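YbgK (Escherichia coli, PDB 5DUD) catalyses, as subunit C of an ATP-dependent 5-oxoprolinase, the cleavage of 5-oxoproline to L-glutamate coupled to hydrolysis of ATP to ADP and phosphate. Local coordinates at residues P180-F185 / A192-P197. Numbering follows the deposited sequence.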
loop_
_atom_site.group_PDB
_atom_site.type_symbol
_atom_site.label_atom_id
_atom_site.label_comp_id
_atom_site.label_asym_id
_atom_site.label_seq_id
_atom_site.Cartn_x
_atom_site.Cartn_y
_atom_site.Cartn_z
ATOM N N PRO A 180 -2.477 11.920 -13.956
ATOM C CA PRO A 180 -3.590 12.837 -14.321
ATOM C C PRO A 180 -3.345 14.349 -14.143
ATOM O O PRO A 180 -3.829 15.102 -14.980
ATOM C CB PRO A 180 -4.728 12.385 -13.382
ATOM C CG PRO A 180 -4.382 10.991 -13.008
ATOM C CD PRO A 180 -2.902 10.962 -12.934
ATOM N N GLU A 181 -2.610 14.804 -13.101
ATOM C CA GLU A 181 -2.362 16.244 -12.868
ATOM C C GLU A 181 -1.021 16.730 -13.471
ATOM O O GLU A 181 -0.424 17.661 -12.936
ATOM C CB GLU A 181 -2.383 16.565 -11.358
ATOM C CG GLU A 181 -3.731 16.375 -10.685
ATOM C CD GLU A 181 -4.105 14.954 -10.307
ATOM O OE1 GLU A 181 -3.184 14.152 -10.043
ATOM O OE2 GLU A 181 -5.312 14.666 -10.163
ATOM N N TYR A 182 -0.602 16.201 -14.625
ATOM C CA TYR A 182 0.668 16.588 -15.259
ATOM C C TYR A 182 0.551 17.957 -15.910
ATOM O O TYR A 182 1.518 18.714 -15.892
ATOM C CB TYR A 182 1.086 15.540 -16.300
ATOM C CG TYR A 182 2.344 15.836 -17.084
ATOM C CD1 TYR A 182 3.599 15.583 -16.542
ATOM C CD2 TYR A 182 2.281 16.218 -18.419
ATOM C CE1 TYR A 182 4.761 15.781 -17.282
ATOM C CE2 TYR A 182 3.436 16.420 -19.170
ATOM C CZ TYR A 182 4.677 16.208 -18.594
ATOM O OH TYR A 182 5.835 16.385 -19.317
ATOM N N HIS A 183 -0.643 18.290 -16.444
ATOM C CA HIS A 183 -0.882 19.561 -17.120
ATOM C C HIS A 183 -1.230 20.718 -16.133
ATOM O O HIS A 183 -1.622 21.793 -16.591
ATOM C CB HIS A 183 -1.960 19.380 -18.202
ATOM C CG HIS A 183 -1.561 18.372 -19.242
ATOM N ND1 HIS A 183 -0.561 18.640 -20.161
ATOM C CD2 HIS A 183 -2.012 17.112 -19.448
ATOM C CE1 HIS A 183 -0.450 17.551 -20.906
ATOM N NE2 HIS A 183 -1.304 16.606 -20.514
ATOM N N GLU A 184 -1.026 20.513 -14.803
ATOM C CA GLU A 184 -1.151 21.561 -13.781
ATOM C C GLU A 184 0.220 22.169 -13.393
ATOM O O GLU A 184 0.238 23.182 -12.687
ATOM C CB GLU A 184 -1.838 21.000 -12.531
ATOM C CG GLU A 184 -3.155 20.310 -12.850
ATOM C CD GLU A 184 -4.174 20.305 -11.728
ATOM O OE1 GLU A 184 -3.768 20.185 -10.550
ATOM O OE2 GLU A 184 -5.385 20.401 -12.030
ATOM N N PHE A 185 1.351 21.586 -13.853
ATOM C CA PHE A 185 2.701 22.077 -13.550
ATOM C C PHE A 185 3.248 22.876 -14.739
ATOM O O PHE A 185 3.023 22.484 -15.885
ATOM C CB PHE A 185 3.606 20.880 -13.216
ATOM C CG PHE A 185 3.192 20.142 -11.969
ATOM C CD1 PHE A 185 2.283 19.096 -12.026
ATOM C CD2 PHE A 185 3.737 20.466 -10.742
ATOM C CE1 PHE A 185 1.919 18.400 -10.877
ATOM C CE2 PHE A 185 3.345 19.780 -9.586
ATOM C CZ PHE A 185 2.448 18.751 -9.669
ATOM N N ALA A 192 11.998 19.639 -15.739
ATOM C CA ALA A 192 12.825 19.241 -14.596
ATOM C C ALA A 192 12.532 17.799 -14.151
ATOM O O ALA A 192 13.460 17.097 -13.768
ATOM C CB ALA A 192 12.609 20.194 -13.429
ATOM N N PHE A 193 11.272 17.337 -14.237
ATOM C CA PHE A 193 10.922 15.977 -13.813
ATOM C C PHE A 193 11.631 14.895 -14.641
ATOM O O PHE A 193 11.960 13.844 -14.095
ATOM C CB PHE A 193 9.400 15.751 -13.858
ATOM C CG PHE A 193 8.979 14.490 -13.140
ATOM C CD1 PHE A 193 9.078 14.393 -11.760
ATOM C CD2 PHE A 193 8.531 13.384 -13.846
ATOM C CE1 PHE A 193 8.727 13.217 -11.098
ATOM C CE2 PHE A 193 8.170 12.212 -13.181
ATOM C CZ PHE A 193 8.270 12.137 -11.812
ATOM N N TRP A 194 11.886 15.164 -15.933
ATOM C CA TRP A 194 12.556 14.223 -16.828
ATOM C C TRP A 194 14.052 14.528 -16.914
ATOM O O TRP A 194 14.860 13.604 -16.847
ATOM C CB TRP A 194 11.920 14.270 -18.243
ATOM C CG TRP A 194 10.419 14.174 -18.265
ATOM C CD1 TRP A 194 9.544 15.113 -18.721
ATOM C CD2 TRP A 194 9.625 13.068 -17.825
ATOM N NE1 TRP A 194 8.251 14.676 -18.559
ATOM C CE2 TRP A 194 8.273 13.417 -18.020
ATOM C CE3 TRP A 194 9.924 11.813 -17.283
ATOM C CZ2 TRP A 194 7.224 12.555 -17.688
ATOM C CZ3 TRP A 194 8.886 10.963 -16.949
ATOM C CH2 TRP A 194 7.553 11.331 -17.161
ATOM N N ARG A 195 14.417 15.810 -17.077
ATOM C CA ARG A 195 15.817 16.208 -17.246
ATOM C C ARG A 195 16.609 16.196 -15.939
ATOM O O ARG A 195 17.723 15.681 -15.923
ATOM C CB ARG A 195 15.919 17.609 -17.879
ATOM N N SER A 196 16.064 16.782 -14.864
ATOM C CA SER A 196 16.779 16.927 -13.590
ATOM C C SER A 196 16.850 15.615 -12.769
ATOM O O SER A 196 15.857 14.898 -12.702
ATOM C CB SER A 196 16.125 18.015 -12.743
ATOM O OG SER A 196 17.058 18.638 -11.876
ATOM N N PRO A 197 17.996 15.303 -12.117
ATOM C CA PRO A 197 18.070 14.082 -11.302
ATOM C C PRO A 197 17.405 14.275 -9.945
ATOM O O PRO A 197 17.382 15.393 -9.431
ATOM C CB PRO A 197 19.571 13.869 -11.152
ATOM C CG PRO A 197 20.128 15.230 -11.121
ATOM C CD PRO A 197 19.269 16.046 -12.062
#
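Tyr182 and Trp194 meet edge to edge, and one hydrogen bond defines the contact: the indole NE1 of Trp194 donates to the phenol OH of Tyr182 over 3.1 Å. At 175° the N-H...O angle is almost straight, and the oxygen lies within 1° of the indole plane, so the N-H points directly at it. The phenol is carried across by a chi1 of 177°, which sets CG of Tyr182 anti to the backbone N. Beside the bond the packing is thin: the apolar carbon-to-carbon contact, CE1 of Tyr182 to CZ2 of Trp194, is 4.1 Å, and neither ring lies over the other's face. The two segments bury just 89 Å² between them, about 25 Å from the chain centre. Toward the protein, Phe193 CD2 lies 3.8 Å above the plane of the Trp194 indole, displaced toward its rim, and the buried Phe193 stacks in turn on Phe280. The solvent side has instead the exposed His183, with Tyr182 CD2 near the rim of its imidazole face. The bond thus ties the loop after strand 173-178 to the last turn of helix 187-195, while Tyr182 rests on Ile258 of strand 257-261 and Trp194 on Phe280 and Gln282 of strand 277-282, within the carboxyltransferase-type domain.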